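Local structure of 3-polyprenyl-4-hydroxybenzoate decarboxylase and related decarboxylases (Pelotomaculum thermopropionicum, 6H6X) at residues B[77-82]-B[319-324]; B[87-92]-B[206-211]; B[114-119]-B[278-283]; B[384-387]-B[391-394]. The protein binds prenylated FMN with manganese and potassium ions and, as a UbiD-family enzyme, carries out reversible decarboxylation, including carboxylation of 2-furoic acid to 2,5-furandicarboxylic acid. The protein carries 8 engineered substitutions. One frame throughout, in Å; residues are numbered along the deposited sequence.

Contact 1: residues B[77-82]-B[319-324]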
loop_
_atom_site.group_PDB
_atom_site.type_symbol
_atom_site.label_atom_id
_atom_site.label_comp_id
_atom_site.label_asym_id
_atom_site.label_seq_id
_atom_site.Cartn_x
_atom_site.Cartn_y
_atom_site.Cartn_z
ATOM N N GLY B 77 20.040 -7.094 -10.648
ATOM C CA GLY B 77 20.380 -7.934 -11.813
ATOM C C GLY B 77 19.497 -9.167 -12.028
ATOM O O GLY B 77 19.653 -9.880 -13.022
ATOM N N MET B 78 18.585 -9.414 -11.092
ATOM C CA MET B 78 17.719 -10.623 -11.062
ATOM C C MET B 78 17.045 -10.904 -12.385
ATOM O O MET B 78 17.181 -12.025 -12.941
ATOM C CB MET B 78 16.692 -10.423 -9.945
ATOM C CG MET B 78 15.558 -11.448 -9.833
ATOM S SD MET B 78 14.752 -11.432 -8.213
ATOM C CE MET B 78 14.598 -9.656 -8.068
ATOM N N LEU B 79 16.365 -9.904 -12.952
ATOM C CA LEU B 79 15.578 -10.169 -14.140
ATOM C C LEU B 79 16.424 -10.543 -15.338
ATOM O O LEU B 79 16.046 -11.428 -16.145
ATOM C CB LEU B 79 14.620 -9.024 -14.456
ATOM C CG LEU B 79 13.626 -8.643 -13.337
ATOM C CD1 LEU B 79 12.749 -7.463 -13.741
ATOM C CD2 LEU B 79 12.763 -9.837 -12.901
ATOM N N GLU B 80 17.567 -9.864 -15.454
ATOM C CA GLU B 80 18.508 -10.114 -16.552
ATOM C C GLU B 80 19.194 -11.447 -16.311
ATOM O O GLU B 80 19.332 -12.235 -17.231
ATOM C CB GLU B 80 19.557 -8.976 -16.714
ATOM C CG GLU B 80 19.009 -7.688 -17.385
ATOM C CD GLU B 80 18.540 -6.597 -16.388
ATOM O OE1 GLU B 80 18.472 -5.416 -16.783
ATOM O OE2 GLU B 80 18.270 -6.882 -15.180
ATOM N N LYS B 81 19.579 -11.755 -15.075
ATOM C CA LYS B 81 20.134 -13.101 -14.829
ATOM C C LYS B 81 19.140 -14.208 -15.220
ATOM O O LYS B 81 19.521 -15.193 -15.840
ATOM C CB LYS B 81 20.628 -13.285 -13.392
ATOM C CG LYS B 81 21.815 -14.250 -13.341
ATOM C CD LYS B 81 21.912 -15.096 -12.076
ATOM C CE LYS B 81 23.269 -15.791 -11.947
ATOM N NZ LYS B 81 23.623 -16.537 -13.186
ATOM N N LEU B 82 17.843 -14.014 -14.915
ATOM C CA LEU B 82 16.836 -15.034 -15.257
ATOM C C LEU B 82 16.691 -15.165 -16.770
ATOM O O LEU B 82 16.689 -16.275 -17.285
ATOM C CB LEU B 82 15.487 -14.793 -14.556
ATOM C CG LEU B 82 14.404 -15.876 -14.739
ATOM C CD1 LEU B 82 14.896 -17.290 -14.414
ATOM C CD2 LEU B 82 13.186 -15.543 -13.879
ATOM N N VAL B 319 13.275 1.912 -21.166
ATOM C CA VAL B 319 12.746 1.213 -19.966
ATOM C C VAL B 319 13.814 0.977 -18.908
ATOM O O VAL B 319 14.841 0.462 -19.209
ATOM C CB VAL B 319 12.081 -0.128 -20.368
ATOM C CG1 VAL B 319 13.135 -1.162 -20.775
ATOM C CG2 VAL B 319 11.207 -0.657 -19.248
ATOM N N LYS B 320 13.578 1.392 -17.672
ATOM C CA LYS B 320 14.478 1.102 -16.557
ATOM C C LYS B 320 14.034 -0.183 -15.796
ATOM O O LYS B 320 14.883 -0.998 -15.413
ATOM C CB LYS B 320 14.514 2.277 -15.599
ATOM N N ASN B 321 12.731 -0.343 -15.512
ATOM C CA ASN B 321 12.266 -1.493 -14.722
ATOM C C ASN B 321 10.795 -1.825 -14.957
ATOM O O ASN B 321 10.044 -1.025 -15.544
ATOM C CB ASN B 321 12.507 -1.232 -13.239
ATOM C CG ASN B 321 12.966 -2.506 -12.467
ATOM O OD1 ASN B 321 12.839 -3.697 -12.913
ATOM N ND2 ASN B 321 13.533 -2.245 -11.312
ATOM N N VAL B 322 10.401 -3.018 -14.529
ATOM C CA VAL B 322 9.019 -3.491 -14.585
ATOM C C VAL B 322 8.706 -4.213 -13.277
ATOM O O VAL B 322 9.610 -4.733 -12.618
ATOM C CB VAL B 322 8.803 -4.398 -15.787
ATOM C CG1 VAL B 322 9.259 -3.700 -17.077
ATOM C CG2 VAL B 322 9.538 -5.720 -15.645
ATOM N N HIS B 323 7.445 -4.152 -12.874
ATOM C CA HIS B 323 6.934 -4.824 -11.691
ATOM C C HIS B 323 5.478 -5.298 -11.969
ATOM O O HIS B 323 4.594 -4.507 -12.360
ATOM C CB HIS B 323 6.942 -3.858 -10.533
ATOM C CG HIS B 323 6.458 -4.433 -9.245
ATOM N ND1 HIS B 323 5.759 -3.693 -8.318
ATOM C CD2 HIS B 323 6.614 -5.661 -8.700
ATOM C CE1 HIS B 323 5.500 -4.441 -7.259
ATOM N NE2 HIS B 323 6.019 -5.642 -7.462
ATOM N N LEU B 324 5.244 -6.578 -11.779
ATOM C CA LEU B 324 3.901 -7.131 -11.653
ATOM C C LEU B 324 3.497 -7.110 -10.198
ATOM O O LEU B 324 4.062 -7.830 -9.396
ATOM C CB LEU B 324 3.842 -8.540 -12.230
ATOM C CG LEU B 324 4.102 -8.594 -13.719
ATOM C CD1 LEU B 324 4.331 -10.018 -14.213
ATOM C CD2 LEU B 324 2.944 -7.953 -14.488
#
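Across this contact the helical turn 77-82 faces the strand 319-324 with L79 opposite N321, their CA atoms 9.3 Å apart, so the gap is bridged by side chains and no backbone bond is made. L79 leaves the helix pointing at the strand. Its CG lies anti to its carbonyl carbon (chi1 -57°), and the extended chain beyond carries CD1 forward as the atom that does the touching. This one methyl serves two neighbours. L79 CD1 lies 4.1 Å from V322 CG2, an apolar contact between two branched side chains, and 3.9 Å from N321 OD1, where the leucine crosses the asparagine at about a right angle. The same amide oxygen, N321 OD1, also accepts a weak, bent bond from V322 N at 3.0 Å. Leucine suits the helix because its long branch spans the gap, valine suits the strand because its branch sits close to the backbone, and the asparagine amide can accept from the neighbouring backbone N-H while its flank takes the leucine methyl. K320 and N321 both face S337 of strand 333-338 in a classic beta bulge. On the helix 294-315, L308 receives V322 and R313 forms a salt bridge with E80. The strand 319-324, an outermost one of its sheet, thus pairs with 333-338, packs side chains on helix 294-315 and meets helix 75-87 through L79.

Contact 2: residues B[87-92]-B[206-211]. With K (potassium ion), chain G; MN (manganese (II) ion), chain H.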
loop_
_atom_site.group_PDB
_atom_site.type_symbol
_atom_site.label_atom_id
_atom_site.label_comp_id
_atom_site.label_asym_id
_atom_site.label_seq_id
_atom_site.Cartn_x
_atom_site.Cartn_y
_atom_site.Cartn_z
ATOM N N GLU B 87 17.838 -17.997 -22.020
ATOM C CA GLU B 87 18.480 -17.939 -23.352
ATOM C C GLU B 87 19.608 -18.973 -23.456
ATOM O O GLU B 87 19.740 -19.614 -24.504
ATOM C CB GLU B 87 18.965 -16.491 -23.681
ATOM C CG GLU B 87 19.982 -16.282 -24.826
ATOM C CD GLU B 87 19.522 -16.660 -26.244
ATOM O OE1 GLU B 87 18.441 -17.268 -26.420
ATOM O OE2 GLU B 87 20.275 -16.356 -27.199
ATOM N N ASN B 88 20.376 -19.153 -22.374
ATOM C CA ASN B 88 21.543 -20.051 -22.378
ATOM C C ASN B 88 21.469 -21.180 -21.345
ATOM O O ASN B 88 22.172 -21.153 -20.345
ATOM C CB ASN B 88 22.829 -19.226 -22.174
ATOM C CG ASN B 88 23.067 -18.245 -23.314
ATOM O OD1 ASN B 88 22.845 -17.046 -23.150
ATOM N ND2 ASN B 88 23.456 -18.756 -24.490
ATOM N N PRO B 89 20.636 -22.188 -21.592
ATOM C CA PRO B 89 20.588 -23.307 -20.650
ATOM C C PRO B 89 21.902 -24.089 -20.608
ATOM O O PRO B 89 22.644 -24.061 -21.563
ATOM C CB PRO B 89 19.480 -24.199 -21.193
ATOM C CG PRO B 89 18.755 -23.377 -22.212
ATOM C CD PRO B 89 19.740 -22.385 -22.734
ATOM N N VAL B 90 22.126 -24.802 -19.515
ATOM C CA VAL B 90 23.385 -25.485 -19.195
ATOM C C VAL B 90 23.050 -26.937 -18.886
ATOM O O VAL B 90 22.171 -27.183 -18.090
ATOM C CB VAL B 90 24.030 -24.819 -17.958
ATOM C CG1 VAL B 90 25.021 -25.723 -17.243
ATOM C CG2 VAL B 90 24.708 -23.517 -18.359
ATOM N N PRO B 91 23.753 -27.906 -19.504
ATOM C CA PRO B 91 23.392 -29.297 -19.186
ATOM C C PRO B 91 23.483 -29.682 -17.697
ATOM O O PRO B 91 24.284 -29.137 -16.935
ATOM C CB PRO B 91 24.386 -30.120 -20.014
ATOM C CG PRO B 91 24.642 -29.258 -21.224
ATOM C CD PRO B 91 24.616 -27.835 -20.699
ATOM N N CYS B 92 22.605 -30.600 -17.316
ATOM C CA CYS B 92 22.607 -31.216 -15.995
ATOM C C CYS B 92 23.551 -32.399 -16.034
ATOM O O CYS B 92 23.822 -32.964 -17.103
ATOM C CB CYS B 92 21.190 -31.695 -15.636
ATOM S SG CYS B 92 20.021 -30.329 -15.449
ATOM N N LEU B 206 8.477 -24.539 -27.281
ATOM C CA LEU B 206 8.053 -25.897 -26.918
ATOM C C LEU B 206 9.136 -26.891 -26.425
ATOM O O LEU B 206 8.802 -27.837 -25.701
ATOM C CB LEU B 206 7.243 -26.494 -28.078
ATOM C CG LEU B 206 6.521 -27.828 -27.882
ATOM C CD1 LEU B 206 5.696 -27.849 -26.605
ATOM C CD2 LEU B 206 5.643 -28.106 -29.096
ATOM N N GLY B 207 10.409 -26.689 -26.779
ATOM C CA GLY B 207 11.466 -27.659 -26.420
ATOM C C GLY B 207 12.696 -27.213 -25.623
ATOM O O GLY B 207 13.822 -27.609 -25.965
ATOM N N VAL B 208 12.528 -26.417 -24.566
ATOM C CA VAL B 208 13.677 -26.108 -23.694
ATOM C C VAL B 208 13.423 -26.626 -22.284
ATOM O O VAL B 208 12.368 -26.405 -21.675
ATOM C CB VAL B 208 14.158 -24.632 -23.743
ATOM C CG1 VAL B 208 13.039 -23.675 -23.510
ATOM C CG2 VAL B 208 15.263 -24.367 -22.731
ATOM N N ASP B 209 14.436 -27.325 -21.794
ATOM C CA ASP B 209 14.348 -28.121 -20.593
ATOM C C ASP B 209 14.563 -27.177 -19.411
ATOM O O ASP B 209 15.642 -26.588 -19.222
ATOM C CB ASP B 209 15.405 -29.234 -20.672
ATOM C CG ASP B 209 15.525 -30.049 -19.401
ATOM O OD1 ASP B 209 14.759 -29.837 -18.442
ATOM O OD2 ASP B 209 16.414 -30.923 -19.373
ATOM N N GLU B 210 13.516 -27.016 -18.605
ATOM C CA GLU B 210 13.657 -26.157 -17.427
ATOM C C GLU B 210 14.679 -26.626 -16.413
ATOM O O GLU B 210 15.197 -25.803 -15.666
ATOM C CB GLU B 210 12.321 -25.903 -16.765
ATOM C CG GLU B 210 11.436 -25.059 -17.662
ATOM C CD GLU B 210 10.490 -25.876 -18.522
ATOM O OE1 GLU B 210 10.723 -27.090 -18.813
ATOM O OE2 GLU B 210 9.465 -25.267 -18.874
ATOM N N LEU B 211 15.028 -27.899 -16.392
ATOM C CA LEU B 211 16.136 -28.337 -15.472
ATOM C C LEU B 211 17.497 -27.740 -15.895
ATOM O O LEU B 211 18.333 -27.443 -15.061
ATOM C CB LEU B 211 16.216 -29.864 -15.401
ATOM C CG LEU B 211 15.003 -30.578 -14.822
ATOM C CD1 LEU B 211 15.287 -32.076 -14.732
ATOM C CD2 LEU B 211 14.601 -30.056 -13.442
HETATM K K K G . 7.581 -24.451 -17.237
HETATM MN MN MN H . 8.181 -25.883 -20.718
HETATM O O HOH W 1 7.878 -23.512 -20.596
#
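P89 CG, in the proline ring, lies 3.7 Å from V208 CG2, the ring and the valine crossing at about a right angle. That valine methyl is anti to its own backbone N, which turns it out to the proline. Further along, C92 SG sits 3.4 Å from L211 O and 3.8 Å from L211 CB, a soft, polarisable sulfur suited to lying against both a carbonyl and an aliphatic carbon. The loop that follows helix 75-87 thus runs along the start of helix 210-217. D209 is the N-cap of that helix, its OD1 accepting from L211 N at 2.8 Å with the donor well above the carboxylate plane, while its OD2 makes a salt bridge with R146. Directly after the cap comes E210, a ligand of both metals beside the prenylated flavin, as in the UbiD family. From CB its chain first runs to E210 CG, 3.9 Å from the potassium ion, and then bends at chi2 (95°), which brings CD beside both cations. At the tip the oxygens part company. OE1 is hydrogen-bonded elsewhere in the structure, whereas E210 OE2 bridges the metals, 2.3 Å from manganese and 2.6 Å from potassium. N147 OD1, H169 ND1 and a water also bind the manganese; the carbonyl oxygens of V148, S200 and A202 also bind the potassium.

Contact 3: residues B[114-119]-B[278-283]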
loop_
_atom_site.group_PDB
_atom_site.type_symbol
_atom_site.label_atom_id
_atom_site.label_comp_id
_atom_site.label_asym_id
_atom_site.label_seq_id
_atom_site.Cartn_x
_atom_site.Cartn_y
_atom_site.Cartn_z
ATOM N N LEU B 114 -0.837 -40.222 2.060
ATOM C CA LEU B 114 -1.280 -39.567 3.300
ATOM C C LEU B 114 -0.737 -40.146 4.592
ATOM O O LEU B 114 -0.623 -39.401 5.575
ATOM C CB LEU B 114 -2.807 -39.481 3.411
ATOM C CG LEU B 114 -3.483 -38.167 2.999
ATOM C CD1 LEU B 114 -4.913 -38.118 3.557
ATOM C CD2 LEU B 114 -2.721 -36.917 3.456
ATOM N N LYS B 115 -0.421 -41.439 4.620
ATOM C CA LYS B 115 0.242 -42.017 5.798
ATOM C C LYS B 115 1.694 -41.564 5.901
ATOM O O LYS B 115 2.173 -41.310 7.002
ATOM C CB LYS B 115 0.188 -43.558 5.820
ATOM C CG LYS B 115 -1.133 -44.159 6.309
ATOM C CD LYS B 115 -0.946 -45.257 7.367
ATOM C CE LYS B 115 -0.247 -46.505 6.832
ATOM N NZ LYS B 115 -1.075 -47.318 5.887
ATOM N N MET B 116 2.405 -41.473 4.772
ATOM C CA MET B 116 3.831 -41.108 4.814
ATOM C C MET B 116 4.086 -39.623 5.003
ATOM O O MET B 116 5.059 -39.225 5.669
ATOM C CB MET B 116 4.518 -41.503 3.519
ATOM C CG MET B 116 4.513 -42.981 3.200
ATOM S SD MET B 116 5.118 -43.229 1.528
ATOM C CE MET B 116 6.711 -42.467 1.700
ATOM N N LEU B 117 3.228 -38.799 4.404
ATOM C CA LEU B 117 3.571 -37.390 4.215
ATOM C C LEU B 117 2.506 -36.455 4.771
ATOM O O LEU B 117 1.286 -36.650 4.559
ATOM C CB LEU B 117 3.743 -37.103 2.742
ATOM C CG LEU B 117 4.804 -37.934 2.006
ATOM C CD1 LEU B 117 4.814 -37.532 0.547
ATOM C CD2 LEU B 117 6.186 -37.785 2.638
ATOM N N PRO B 118 2.958 -35.418 5.468
ATOM C CA PRO B 118 2.062 -34.455 6.077
ATOM C C PRO B 118 1.519 -33.452 5.032
ATOM O O PRO B 118 1.815 -32.297 5.095
ATOM C CB PRO B 118 2.968 -33.768 7.087
ATOM C CG PRO B 118 4.315 -33.773 6.413
ATOM C CD PRO B 118 4.372 -35.099 5.728
ATOM N N ILE B 119 0.693 -33.923 4.120
ATOM C CA ILE B 119 0.225 -33.113 3.046
ATOM C C ILE B 119 -0.912 -32.278 3.606
ATOM O O ILE B 119 -1.936 -32.836 3.972
ATOM C CB ILE B 119 -0.239 -33.960 1.866
ATOM C CG1 ILE B 119 0.930 -34.803 1.368
ATOM C CG2 ILE B 119 -0.808 -33.095 0.745
ATOM C CD1 ILE B 119 0.539 -35.887 0.432
ATOM N N VAL B 278 7.776 -44.080 -4.339
ATOM C CA VAL B 278 8.111 -42.922 -3.598
ATOM C C VAL B 278 9.501 -43.141 -3.088
ATOM O O VAL B 278 9.742 -44.157 -2.521
ATOM C CB VAL B 278 7.203 -42.743 -2.349
ATOM C CG1 VAL B 278 7.718 -41.614 -1.458
ATOM C CG2 VAL B 278 5.761 -42.482 -2.756
ATOM N N THR B 279 10.408 -42.171 -3.243
ATOM C CA THR B 279 11.735 -42.236 -2.617
ATOM C C THR B 279 11.979 -40.957 -1.891
ATOM O O THR B 279 11.481 -39.889 -2.274
ATOM C CB THR B 279 12.906 -42.501 -3.642
ATOM O OG1 THR B 279 13.234 -41.313 -4.374
ATOM C CG2 THR B 279 12.527 -43.570 -4.664
ATOM N N HIS B 280 12.761 -41.033 -0.835
ATOM C CA HIS B 280 13.025 -39.865 -0.058
ATOM C C HIS B 280 14.295 -39.958 0.697
ATOM O O HIS B 280 14.825 -41.039 0.899
ATOM C CB HIS B 280 11.832 -39.508 0.869
ATOM C CG HIS B 280 11.484 -40.534 1.891
ATOM N ND1 HIS B 280 12.127 -40.625 3.111
ATOM C CD2 HIS B 280 10.528 -41.492 1.892
ATOM C CE1 HIS B 280 11.587 -41.618 3.809
ATOM N NE2 HIS B 280 10.625 -42.171 3.081
ATOM N N ARG B 281 14.807 -38.799 1.088
ATOM C CA ARG B 281 15.815 -38.740 2.103
ATOM C C ARG B 281 15.337 -39.375 3.420
ATOM O O ARG B 281 14.114 -39.373 3.797
ATOM C CB ARG B 281 16.175 -37.311 2.443
ATOM C CG ARG B 281 16.993 -36.594 1.415
ATOM C CD ARG B 281 17.275 -35.224 1.907
ATOM N NE ARG B 281 17.961 -34.438 0.922
ATOM C CZ ARG B 281 19.209 -33.948 1.025
ATOM N NH1 ARG B 281 19.974 -34.153 2.086
ATOM N NH2 ARG B 281 19.715 -33.229 0.017
ATOM N N ARG B 282 16.339 -39.870 4.132
ATOM C CA ARG B 282 16.186 -40.260 5.507
ATOM C C ARG B 282 15.763 -39.001 6.244
ATOM O O ARG B 282 16.458 -37.963 6.179
ATOM C CB ARG B 282 17.528 -40.781 6.063
ATOM C CG ARG B 282 17.508 -41.314 7.501
ATOM C CD ARG B 282 18.751 -42.149 7.822
ATOM N NE ARG B 282 18.857 -43.321 6.932
ATOM C CZ ARG B 282 19.679 -43.458 5.877
ATOM N NH1 ARG B 282 20.558 -42.498 5.512
ATOM N NH2 ARG B 282 19.617 -44.586 5.166
ATOM N N GLN B 283 14.620 -39.098 6.919
ATOM C CA GLN B 283 14.068 -37.987 7.699
ATOM C C GLN B 283 13.867 -36.740 6.817
ATOM O O GLN B 283 14.524 -35.705 6.995
ATOM C CB GLN B 283 14.928 -37.721 8.962
ATOM C CG GLN B 283 14.909 -38.895 9.961
ATOM C CD GLN B 283 15.241 -38.491 11.401
ATOM O OE1 GLN B 283 15.904 -37.465 11.647
ATOM N NE2 GLN B 283 14.773 -39.296 12.367
#
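The backbone hydrogen bonding of H280, whose ring receives M116 across this contact, joins it to C105 of strand 105-107, and V278 is bonded likewise to I107; this antiparallel pairing sets both side chains on the side where M116 arrives. Between them T279 points away, as the alternation of a strand requires. M116 stands at the end of helix 113-116 and carries the contact with a single atom. Its chain runs out extended and then turns at chi3 (58°), which swings the terminal methyl CE round toward the strand. There M116 CE meets V278 CG1 tip to tip at 3.4 Å, tighter than usual for two carbons, so the exact value deserves caution. M116 CE also lies 3.9 Å from H280 CD2 and 4.2 Å from H280 NE2, approaching the imidazole obliquely. Methionine suits this place because its unbranched, flexible chain can set a methyl against both a valine branch and a ring; I107 also touches it. After the helix, P118 centres an inverse gamma turn, closed by a weak bond from I119 N to L117 O (2.8 Å). Within the Rift-related region this contact joins a short helix to the long strand 264-280. With no hydrogen bond or salt bridge between the two segments, its cohesion rests on dispersion forces, chiefly those of the methionine methyl.

Contact 4: residues B[384-387]-B[391-394]. Engineered in segment 391-394: T393 (natural residue Phe). With CA (calcium ion), chain J.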
loop_
_atom_site.group_PDB
_atom_site.type_symbol
_atom_site.label_atom_id
_atom_site.label_comp_id
_atom_site.label_asym_id
_atom_site.label_seq_id
_atom_site.Cartn_x
_atom_site.Cartn_y
_atom_site.Cartn_z
ATOM N N THR B 384 -1.050 12.743 -9.526
ATOM C CA THR B 384 -0.552 14.064 -9.865
ATOM C C THR B 384 -0.134 14.210 -11.334
ATOM O O THR B 384 -0.011 15.313 -11.809
ATOM C CB THR B 384 0.559 14.498 -8.866
ATOM O OG1 THR B 384 1.661 13.617 -8.967
ATOM C CG2 THR B 384 0.077 14.418 -7.387
ATOM N N ARG B 385 0.043 13.130 -12.063
ATOM C CA ARG B 385 0.559 13.159 -13.444
ATOM C C ARG B 385 -0.312 12.487 -14.481
ATOM O O ARG B 385 0.061 12.448 -15.637
ATOM C CB ARG B 385 1.935 12.516 -13.511
ATOM C CG ARG B 385 2.945 13.172 -12.587
ATOM C CD ARG B 385 4.182 12.340 -12.388
ATOM N NE ARG B 385 5.060 13.047 -11.472
ATOM C CZ ARG B 385 6.283 12.663 -11.126
ATOM N NH1 ARG B 385 6.795 11.528 -11.602
ATOM N NH2 ARG B 385 6.993 13.420 -10.295
ATOM N N CYS B 386 -1.483 11.973 -14.109
ATOM C CA CYS B 386 -2.375 11.387 -15.089
ATOM C C CYS B 386 -3.584 12.304 -15.277
ATOM O O CYS B 386 -4.259 12.672 -14.307
ATOM C CB CYS B 386 -2.780 9.983 -14.681
ATOM S SG CYS B 386 -4.178 9.308 -15.628
ATOM N N GLN B 387 -3.834 12.684 -16.527
ATOM C CA GLN B 387 -5.061 13.367 -16.947
ATOM C C GLN B 387 -5.847 12.380 -17.798
ATOM O O GLN B 387 -5.447 12.123 -18.930
ATOM C CB GLN B 387 -4.698 14.647 -17.745
ATOM C CG GLN B 387 -4.343 15.833 -16.836
ATOM C CD GLN B 387 -5.510 16.228 -15.889
ATOM O OE1 GLN B 387 -5.318 16.410 -14.679
ATOM N NE2 GLN B 387 -6.707 16.297 -16.433
ATOM N N ASP B 391 -4.618 10.518 -21.003
ATOM C CA ASP B 391 -3.606 9.550 -20.571
ATOM C C ASP B 391 -4.072 8.093 -20.355
ATOM O O ASP B 391 -3.274 7.266 -19.956
ATOM C CB ASP B 391 -2.957 10.095 -19.279
ATOM C CG ASP B 391 -2.089 11.324 -19.530
ATOM O OD1 ASP B 391 -1.498 11.438 -20.669
ATOM O OD2 ASP B 391 -1.933 12.150 -18.579
ATOM N N VAL B 392 -5.336 7.798 -20.632
ATOM C CA VAL B 392 -5.943 6.486 -20.442
ATOM C C VAL B 392 -6.390 5.912 -21.768
ATOM O O VAL B 392 -7.157 6.544 -22.451
ATOM C CB VAL B 392 -7.148 6.525 -19.516
ATOM C CG1 VAL B 392 -7.854 5.179 -19.441
ATOM C CG2 VAL B 392 -6.759 6.939 -18.117
ATOM N N THR B 393 -5.958 4.699 -22.102
ATOM C CA THR B 393 -6.515 3.949 -23.207
ATOM C C THR B 393 -7.181 2.683 -22.657
ATOM O O THR B 393 -6.629 2.014 -21.779
ATOM C CB THR B 393 -5.401 3.516 -24.174
ATOM O OG1 THR B 393 -4.333 2.895 -23.391
ATOM C CG2 THR B 393 -4.830 4.671 -24.877
ATOM N N ILE B 394 -8.323 2.316 -23.248
ATOM C CA ILE B 394 -9.060 1.141 -22.927
ATOM C C ILE B 394 -9.107 0.183 -24.109
ATOM O O ILE B 394 -9.255 0.640 -25.255
ATOM C CB ILE B 394 -10.445 1.581 -22.532
ATOM C CG1 ILE B 394 -10.390 2.364 -21.238
ATOM C CG2 ILE B 394 -11.416 0.381 -22.407
ATOM C CD1 ILE B 394 -11.667 3.113 -20.902
HETATM CA CA CA J . 0.788 11.822 -18.095
HETATM O O HOH W 2 2.144 12.384 -20.326
#
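A calcium ion joins R385 and D391, bound by R385 O at 2.6 Å and by D391 OD2 at 2.8 Å. A water at 2.7 Å from the ion and the carbonyl oxygens of D418 and T420 complete the five ligands, so D391 supplies the one carboxylate among backbone and water oxygens, a hard-oxygen set that suits calcium. D391 OD2 is gripped a second time: Q387 N donates to it at 2.8 Å in an almost straight bond (177°) from the anti side, 21° out of the carboxylate plane. Metal and N-H together fix the rotation of the group, and both would probably favour its ionised form. Its CG is anti to the carbonyl carbon (chi1 -70°), which folds the carboxylate back over the turn that precedes it. In the other direction D391 N donates to Q387 O at 2.7 Å, the bond of a single helical turn, 388-391, whose N-cap is Q387. Further out, C386 SG lies 3.9 Å from D391 CB and 4.3 Å from V392 CG2; a small sulfhydryl suits a place touched by these two and by I417. R385 lends only its carbonyl to the metal, its guanidinium making a salt bridge with E369. C386 O is hydrogen-bonded by K361 of the second subunit. The site thus lies where helix 375-385 ends and, after one turn, strand 392-395 begins, an outermost strand running antiparallel to 414-418; V392 packs there on I394 of the second subunit.

Helix 75-87 carries one side of contact 1, and the loop leaving it enters contact 2; their centres are about 20 Å apart and their nearest atoms about 5 Å. Contact 2 is the one at the active site, since it holds E210, which binds manganese and potassium and touches the prenylated flavin, and the V208 side chain about 8 Å from that cofactor. Its segments alternate along the chain with those of contact 3, about 29 Å away between centres; 206-211 and both segments of contact 3 fall in the Rift-related range. Contacts 1 and 4 reach the two outermost strands of one five-stranded sheet, with centres about 24 Å apart. The calcium site of contact 4 lies far from the flavin region, about 41 Å from contact 2 between centres.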